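Fibrinogen alpha subunit (PDB 1M1J) probably yields, once cut by thrombin, monomers that polymerise with the fibrinogen beta and gamma chains into the insoluble fibrin matrix of blood clots. Local coordinates at residues 78-81 and 82-85; 146-149 and 150-153; 181-184 and 185-188. All coordinates share one frame; numbering follows the deposited sequence.

The three contacts follow one another along the chain and show how local helical chemistry changes with surroundings. Contact 1 lies at the surface, where a loop runs into helix 82-160; it is made mostly of carbonyl-to-amide bonds, several of them weak. Contact 2 sits on the same helix, its centre about 99 Å from that of contact 1 and on the opposite side of the chain's centre, and is partly buried, with mostly well-formed helix bonds and an apolar Met148-Leu151 pair. Contact 3 belongs to helix 178-191 and comes within about 6 Å of contact 2 at the nearest atoms, without touching. Also partly buried, it sets an apolar pair, Ile182 and Leu186, beside polar residues, and adds a hydroxyl bonded to a backbone carbonyl.

Contact 1 (78-81 and 82-85)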
loop_
_atom_site.group_PDB
_atom_site.type_symbol
_atom_site.label_atom_id
_atom_site.label_comp_id
_atom_site.label_asym_id
_atom_site.label_seq_id
_atom_site.Cartn_x
_atom_site.Cartn_y
_atom_site.Cartn_z
ATOM N N GLN D 78 -16.662 -40.593 5.152
ATOM C CA GLN D 78 -17.352 -41.072 6.347
ATOM C C GLN D 78 -18.751 -41.519 5.944
ATOM O O GLN D 78 -19.525 -42.022 6.764
ATOM C CB GLN D 78 -17.426 -39.981 7.420
ATOM C CG GLN D 78 -18.051 -38.678 6.974
ATOM C CD GLN D 78 -17.991 -37.614 8.056
ATOM O OE1 GLN D 78 -18.235 -36.434 7.796
ATOM N NE2 GLN D 78 -17.670 -38.028 9.281
ATOM N N ASN D 79 -19.058 -41.323 4.665
ATOM C CA ASN D 79 -20.337 -41.721 4.092
ATOM C C ASN D 79 -20.004 -42.927 3.223
ATOM O O ASN D 79 -20.872 -43.740 2.895
ATOM C CB ASN D 79 -20.917 -40.601 3.222
ATOM C CG ASN D 79 -20.470 -40.697 1.766
ATOM O OD1 ASN D 79 -19.281 -40.838 1.472
ATOM N ND2 ASN D 79 -21.429 -40.615 0.849
ATOM N N LYS D 80 -18.730 -43.025 2.844
ATOM C CA LYS D 80 -18.255 -44.129 2.027
ATOM C C LYS D 80 -18.005 -45.291 2.980
ATOM O O LYS D 80 -17.599 -46.381 2.578
ATOM C CB LYS D 80 -16.965 -43.744 1.301
ATOM C CG LYS D 80 -16.744 -44.529 0.027
ATOM C CD LYS D 80 -17.922 -44.342 -0.921
ATOM C CE LYS D 80 -17.807 -45.241 -2.143
ATOM N NZ LYS D 80 -16.582 -44.954 -2.940
ATOM N N TYR D 81 -18.258 -45.020 4.256
ATOM C CA TYR D 81 -18.119 -45.989 5.334
ATOM C C TYR D 81 -19.527 -46.488 5.645
ATOM O O TYR D 81 -19.713 -47.610 6.118
ATOM C CB TYR D 81 -17.522 -45.304 6.564
ATOM C CG TYR D 81 -17.963 -45.874 7.895
ATOM C CD1 TYR D 81 -17.292 -46.950 8.479
ATOM C CD2 TYR D 81 -19.051 -45.324 8.578
ATOM C CE1 TYR D 81 -17.694 -47.461 9.719
ATOM C CE2 TYR D 81 -19.462 -45.827 9.812
ATOM C CZ TYR D 81 -18.779 -46.892 10.378
ATOM O OH TYR D 81 -19.179 -47.374 11.604
ATOM N N LYS D 82 -20.510 -45.630 5.374
ATOM C CA LYS D 82 -21.926 -45.936 5.591
ATOM C C LYS D 82 -22.404 -46.831 4.442
ATOM O O LYS D 82 -23.150 -47.789 4.654
ATOM C CB LYS D 82 -22.734 -44.635 5.609
ATOM C CG LYS D 82 -24.126 -44.746 6.202
ATOM C CD LYS D 82 -24.912 -43.464 5.947
ATOM C CE LYS D 82 -26.138 -43.361 6.840
ATOM N NZ LYS D 82 -25.766 -43.152 8.272
ATOM N N THR D 83 -21.965 -46.498 3.228
ATOM C CA THR D 83 -22.296 -47.251 2.018
ATOM C C THR D 83 -21.379 -48.473 1.947
ATOM O O THR D 83 -21.202 -49.088 0.892
ATOM C CB THR D 83 -22.080 -46.390 0.745
ATOM O OG1 THR D 83 -22.312 -47.188 -0.423
ATOM C CG2 THR D 83 -20.657 -45.852 0.694
ATOM N N SER D 84 -20.791 -48.807 3.090
ATOM C CA SER D 84 -19.886 -49.936 3.204
ATOM C C SER D 84 -20.302 -50.715 4.442
ATOM O O SER D 84 -20.021 -51.904 4.563
ATOM C CB SER D 84 -18.444 -49.437 3.347
ATOM O OG SER D 84 -17.520 -50.510 3.350
ATOM N N ASN D 85 -20.975 -50.029 5.361
ATOM C CA ASN D 85 -21.454 -50.654 6.587
ATOM C C ASN D 85 -22.748 -51.384 6.269
ATOM O O ASN D 85 -23.180 -52.256 7.023
ATOM C CB ASN D 85 -21.700 -49.601 7.672
ATOM C CG ASN D 85 -22.473 -50.152 8.860
ATOM O OD1 ASN D 85 -23.655 -50.476 8.746
ATOM N ND2 ASN D 85 -21.807 -50.263 10.007
#
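Asn79 opens the turn through its carbonyl oxygen, which receives the backbone N-H of Thr83: Thr83 N lies 3.0 Å from Asn79 O, with an N-H...O angle of 159°. The same oxygen also takes a weak bond from the amide of Lys82, so two consecutive N-H groups converge on one acceptor. Next comes Lys80, whose side chain slants across that of Thr83. Its CD rests 3.5 Å from Thr83 CG2, the methyl held between the backbone N and the carbonyl carbon while OG1 stands anti to the N (chi1 176°). The lysine chain bends at chi2 and again at chi4, and it also packs against an acidic side chain of a neighbouring subunit. Tyr81 then contributes its carbonyl oxygen: Asn85 N approaches Tyr81 O to 2.8 Å, but the bond is strongly bent and weak. CB of Asn85 lies beside the same oxygen, 3.2 Å from Tyr81 O, while the tyrosine itself packs on an apolar side chain of another subunit. Backbone carbonyls thus do most of the work as the loop after helix 75-78 passes into helix 82-160. One amide bond is well aligned and the others are weak; with the Lys80 methylenes against the Thr83 methyl as the main side-chain touch, this surface entry to the helix combines bent polar bonds with a modest apolar contact.

Contact 2 (146-149 and 150-153)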
loop_
_atom_site.group_PDB
_atom_site.type_symbol
_atom_site.label_atom_id
_atom_site.label_comp_id
_atom_site.label_asym_id
_atom_site.label_seq_id
_atom_site.Cartn_x
_atom_site.Cartn_y
_atom_site.Cartn_z
ATOM N N VAL D 146 -16.885 -138.739 4.417
ATOM C CA VAL D 146 -15.688 -139.576 4.489
ATOM C C VAL D 146 -16.002 -140.881 5.213
ATOM O O VAL D 146 -15.695 -141.966 4.718
ATOM C CB VAL D 146 -14.521 -138.843 5.225
ATOM C CG1 VAL D 146 -13.470 -139.847 5.718
ATOM C CG2 VAL D 146 -13.864 -137.855 4.279
ATOM N N GLU D 147 -16.612 -140.763 6.386
ATOM C CA GLU D 147 -16.975 -141.918 7.190
ATOM C C GLU D 147 -17.966 -142.800 6.443
ATOM O O GLU D 147 -17.913 -144.024 6.539
ATOM C CB GLU D 147 -17.601 -141.460 8.504
ATOM C CG GLU D 147 -17.964 -142.583 9.457
ATOM C CD GLU D 147 -18.541 -142.055 10.758
ATOM O OE1 GLU D 147 -18.767 -142.852 11.694
ATOM O OE2 GLU D 147 -18.770 -140.829 10.842
ATOM N N MET D 148 -18.860 -142.161 5.696
ATOM C CA MET D 148 -19.887 -142.859 4.939
ATOM C C MET D 148 -19.297 -143.685 3.801
ATOM O O MET D 148 -19.603 -144.866 3.673
ATOM C CB MET D 148 -20.895 -141.852 4.381
ATOM C CG MET D 148 -22.241 -142.445 3.999
ATOM S SD MET D 148 -23.243 -142.945 5.415
ATOM C CE MET D 148 -22.677 -144.584 5.646
ATOM N N LYS D 149 -18.450 -143.072 2.977
ATOM C CA LYS D 149 -17.837 -143.785 1.858
ATOM C C LYS D 149 -17.128 -145.038 2.360
ATOM O O LYS D 149 -16.962 -146.007 1.622
ATOM C CB LYS D 149 -16.843 -142.885 1.121
ATOM C CG LYS D 149 -16.279 -143.509 -0.147
ATOM C CD LYS D 149 -15.541 -142.489 -1.007
ATOM C CE LYS D 149 -15.025 -143.115 -2.304
ATOM N NZ LYS D 149 -16.111 -143.658 -3.173
ATOM N N ARG D 150 -16.717 -145.011 3.624
ATOM C CA ARG D 150 -16.049 -146.151 4.239
ATOM C C ARG D 150 -17.085 -147.133 4.763
ATOM O O ARG D 150 -16.975 -148.338 4.562
ATOM C CB ARG D 150 -15.173 -145.703 5.414
ATOM C CG ARG D 150 -13.754 -145.304 5.046
ATOM C CD ARG D 150 -12.935 -145.020 6.297
ATOM N NE ARG D 150 -11.516 -144.873 5.989
ATOM C CZ ARG D 150 -11.010 -143.917 5.217
ATOM N NH1 ARG D 150 -11.806 -143.008 4.670
ATOM N NH2 ARG D 150 -9.706 -143.874 4.985
ATOM N N LEU D 151 -18.092 -146.599 5.440
ATOM C CA LEU D 151 -19.146 -147.410 6.021
ATOM C C LEU D 151 -19.904 -148.230 4.985
ATOM O O LEU D 151 -20.070 -149.436 5.152
ATOM C CB LEU D 151 -20.128 -146.524 6.779
ATOM C CG LEU D 151 -20.569 -147.049 8.144
ATOM C CD1 LEU D 151 -21.826 -146.299 8.581
ATOM C CD2 LEU D 151 -20.847 -148.540 8.070
ATOM N N GLU D 152 -20.364 -147.582 3.916
ATOM C CA GLU D 152 -21.102 -148.294 2.881
ATOM C C GLU D 152 -20.326 -149.513 2.426
ATOM O O GLU D 152 -20.902 -150.579 2.249
ATOM C CB GLU D 152 -21.393 -147.402 1.670
ATOM C CG GLU D 152 -22.106 -148.146 0.537
ATOM C CD GLU D 152 -22.524 -147.246 -0.612
ATOM O OE1 GLU D 152 -23.017 -147.769 -1.638
ATOM O OE2 GLU D 152 -22.367 -146.014 -0.493
ATOM N N VAL D 153 -19.022 -149.360 2.242
ATOM C CA VAL D 153 -18.199 -150.479 1.810
ATOM C C VAL D 153 -18.101 -151.535 2.903
ATOM O O VAL D 153 -18.091 -152.725 2.606
ATOM C CB VAL D 153 -16.770 -150.016 1.380
ATOM C CG1 VAL D 153 -15.812 -151.203 1.342
ATOM C CG2 VAL D 153 -16.826 -149.397 -0.015
#
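Met148 and Leu151 meet obliquely on one face of helix 82-160, the methionine methyl coming over the base of the leucine side chain. CE of Met148 lies 3.4 Å from Leu151 CB and 3.5 Å from Leu151 CD1, so a single methyl spans both the root and one branch of its neighbour. Bends at chi2 (71°) and chi3 (-88°) turn the thioether chain back, bringing its end nearer to the following turn although the CB bond itself points away from it.

Val146 and Arg150, one turn apart, are arranged differently: they run side by side and point the same way. Arg150 keeps CG beside its own backbone N and stays extended from CG to NE, which carries the guanidinium alongside the valine; there CG1 of Val146 lies 3.7 Å from Arg150 NH1, an oblique van der Waals approach of a methyl to the guanidinium.

Beneath these side chains the backbone is helical, with two good bonds and one amide shared weakly. Leu151 N donates to Glu147 O at 2.8 Å, and Glu152 N to Met148 O at the same 2.8 Å with an almost straight N-H...O angle of 170°. The amide of Arg150 is the shared one, divided between Val146 O and Glu147 O.

The polar ends look elsewhere. Glu147 OE1 forms a salt bridge with a basic side chain of a neighbouring subunit, whereas the buried Glu152 is hydrogen-bonded through OE1 to Tyr172 OH of its own chain. Met148 also packs on Tyr179 and on apolar side chains of two other subunits. Division of labour is the result: the buried Met148 and Leu151 pack on apolar side chains of other subunits, while one carboxylate pairs with another subunit and the other with the returning part of the same chain.

Contact 3 (181-184 and 185-188); sequences NIQK and HLTQ
Leu186 lays its CD2 methyl beside CG2 of Ile182, 3.5 Å away, the two side chains running side by side and pointing the same way one turn apart. With CG of Leu186 anti to the carbonyl carbon (chi1 -80°), the branch leans back along the helix toward the isoleucine. The backbone follows the same pairing: Leu186 N donates to Ile182 O at 3.1 Å, with an N-H...O angle of 165°.

On another side of the helix the contact turns polar. The hydroxyl of Thr187 donates to the backbone carbonyl three residues earlier, Thr187 OG1 being 2.7 Å from Lys184 O. A chi1 of 58° tucks OG1 between its own backbone N and carbonyl carbon, and from there it reaches the acceptor from above the carbonyl plane. Gln188 N uses the same oxygen, 3.1 Å from Lys184 O, and arrives from the same face, so two donors grip one carbonyl. The ring of His185 hangs obliquely near the start of the turn, its CD2 3.7 Å from Asn181 O, and packs on an apolar side chain of a neighbouring subunit.

Ile182 also touches Val145, and Leu186 touches Gln138, Ile141 and Gln142, all of helix 82-160. An alanine in place of Leu186 would lack the methyl that meets Ile182, and would probably open a gap against Ile141 and weaken the seam between the two helices. Because helix 178-191 runs back in the direction opposite to helix 82-160, with buried apolar residues one turn apart facing it, the arrangement is consistent with the fourth strand that the folded-back alpha chain adds to the fibrinogen coiled coil.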
loop_
_atom_site.group_PDB
_atom_site.type_symbol
_atom_site.label_atom_id
_atom_site.label_comp_id
_atom_site.label_asym_id
_atom_site.label_seq_id
_atom_site.Cartn_x
_atom_site.Cartn_y
_atom_site.Cartn_z
ATOM N N ASN D 181 -20.033 -137.589 -6.998
ATOM C CA ASN D 181 -21.012 -136.608 -7.435
ATOM C C ASN D 181 -21.353 -135.723 -6.234
ATOM O O ASN D 181 -21.612 -134.526 -6.370
ATOM C CB ASN D 181 -22.262 -137.314 -7.957
ATOM C CG ASN D 181 -23.186 -136.381 -8.709
ATOM O OD1 ASN D 181 -24.150 -136.818 -9.334
ATOM N ND2 ASN D 181 -22.897 -135.085 -8.651
ATOM N N ILE D 182 -21.349 -136.326 -5.049
ATOM C CA ILE D 182 -21.622 -135.587 -3.828
ATOM C C ILE D 182 -20.440 -134.670 -3.593
ATOM O O ILE D 182 -20.605 -133.479 -3.337
ATOM C CB ILE D 182 -21.734 -136.514 -2.607
ATOM C CG1 ILE D 182 -22.938 -137.435 -2.760
ATOM C CG2 ILE D 182 -21.824 -135.691 -1.339
ATOM C CD1 ILE D 182 -24.214 -136.703 -3.076
ATOM N N GLN D 183 -19.241 -135.239 -3.683
ATOM C CA GLN D 183 -18.018 -134.478 -3.475
ATOM C C GLN D 183 -17.921 -133.356 -4.499
ATOM O O GLN D 183 -17.217 -132.368 -4.291
ATOM C CB GLN D 183 -16.798 -135.392 -3.579
ATOM C CG GLN D 183 -15.521 -134.751 -3.066
ATOM C CD GLN D 183 -15.610 -134.350 -1.597
ATOM O OE1 GLN D 183 -15.560 -135.197 -0.695
ATOM N NE2 GLN D 183 -15.750 -133.048 -1.351
ATOM N N LYS D 184 -18.632 -133.511 -5.608
ATOM C CA LYS D 184 -18.631 -132.491 -6.636
ATOM C C LYS D 184 -19.335 -131.265 -6.054
ATOM O O LYS D 184 -18.869 -130.136 -6.209
ATOM C CB LYS D 184 -19.372 -132.992 -7.872
ATOM C CG LYS D 184 -18.987 -132.289 -9.159
ATOM C CD LYS D 184 -19.644 -132.951 -10.366
ATOM C CE LYS D 184 -19.357 -134.454 -10.417
ATOM N NZ LYS D 184 -17.898 -134.765 -10.361
ATOM N N HIS D 185 -20.454 -131.496 -5.371
ATOM C CA HIS D 185 -21.213 -130.413 -4.751
ATOM C C HIS D 185 -20.450 -129.749 -3.610
ATOM O O HIS D 185 -20.363 -128.527 -3.556
ATOM C CB HIS D 185 -22.550 -130.923 -4.216
ATOM C CG HIS D 185 -23.556 -131.218 -5.282
ATOM N ND1 HIS D 185 -23.844 -130.333 -6.298
ATOM C CD2 HIS D 185 -24.370 -132.284 -5.469
ATOM C CE1 HIS D 185 -24.792 -130.840 -7.065
ATOM N NE2 HIS D 185 -25.129 -132.022 -6.583
ATOM N N LEU D 186 -19.912 -130.549 -2.693
ATOM C CA LEU D 186 -19.163 -130.008 -1.561
ATOM C C LEU D 186 -18.117 -128.990 -2.005
ATOM O O LEU D 186 -17.949 -127.947 -1.370
ATOM C CB LEU D 186 -18.471 -131.129 -0.780
ATOM C CG LEU D 186 -19.295 -131.948 0.213
ATOM C CD1 LEU D 186 -19.758 -131.077 1.368
ATOM C CD2 LEU D 186 -20.472 -132.550 -0.510
ATOM N N THR D 187 -17.415 -129.292 -3.092
ATOM C CA THR D 187 -16.394 -128.381 -3.596
ATOM C C THR D 187 -17.063 -127.164 -4.226
ATOM O O THR D 187 -16.622 -126.027 -4.042
ATOM C CB THR D 187 -15.491 -129.070 -4.648
ATOM O OG1 THR D 187 -16.294 -129.546 -5.736
ATOM C CG2 THR D 187 -14.734 -130.237 -4.021
ATOM N N GLN D 188 -18.136 -127.419 -4.966
ATOM C CA GLN D 188 -18.903 -126.373 -5.632
ATOM C C GLN D 188 -19.459 -125.367 -4.620
ATOM O O GLN D 188 -19.638 -124.194 -4.935
ATOM C CB GLN D 188 -20.045 -127.021 -6.414
ATOM C CG GLN D 188 -21.018 -126.070 -7.069
ATOM C CD GLN D 188 -22.191 -126.812 -7.694
ATOM O OE1 GLN D 188 -22.011 -127.645 -8.585
ATOM N NE2 GLN D 188 -23.398 -126.516 -7.223
#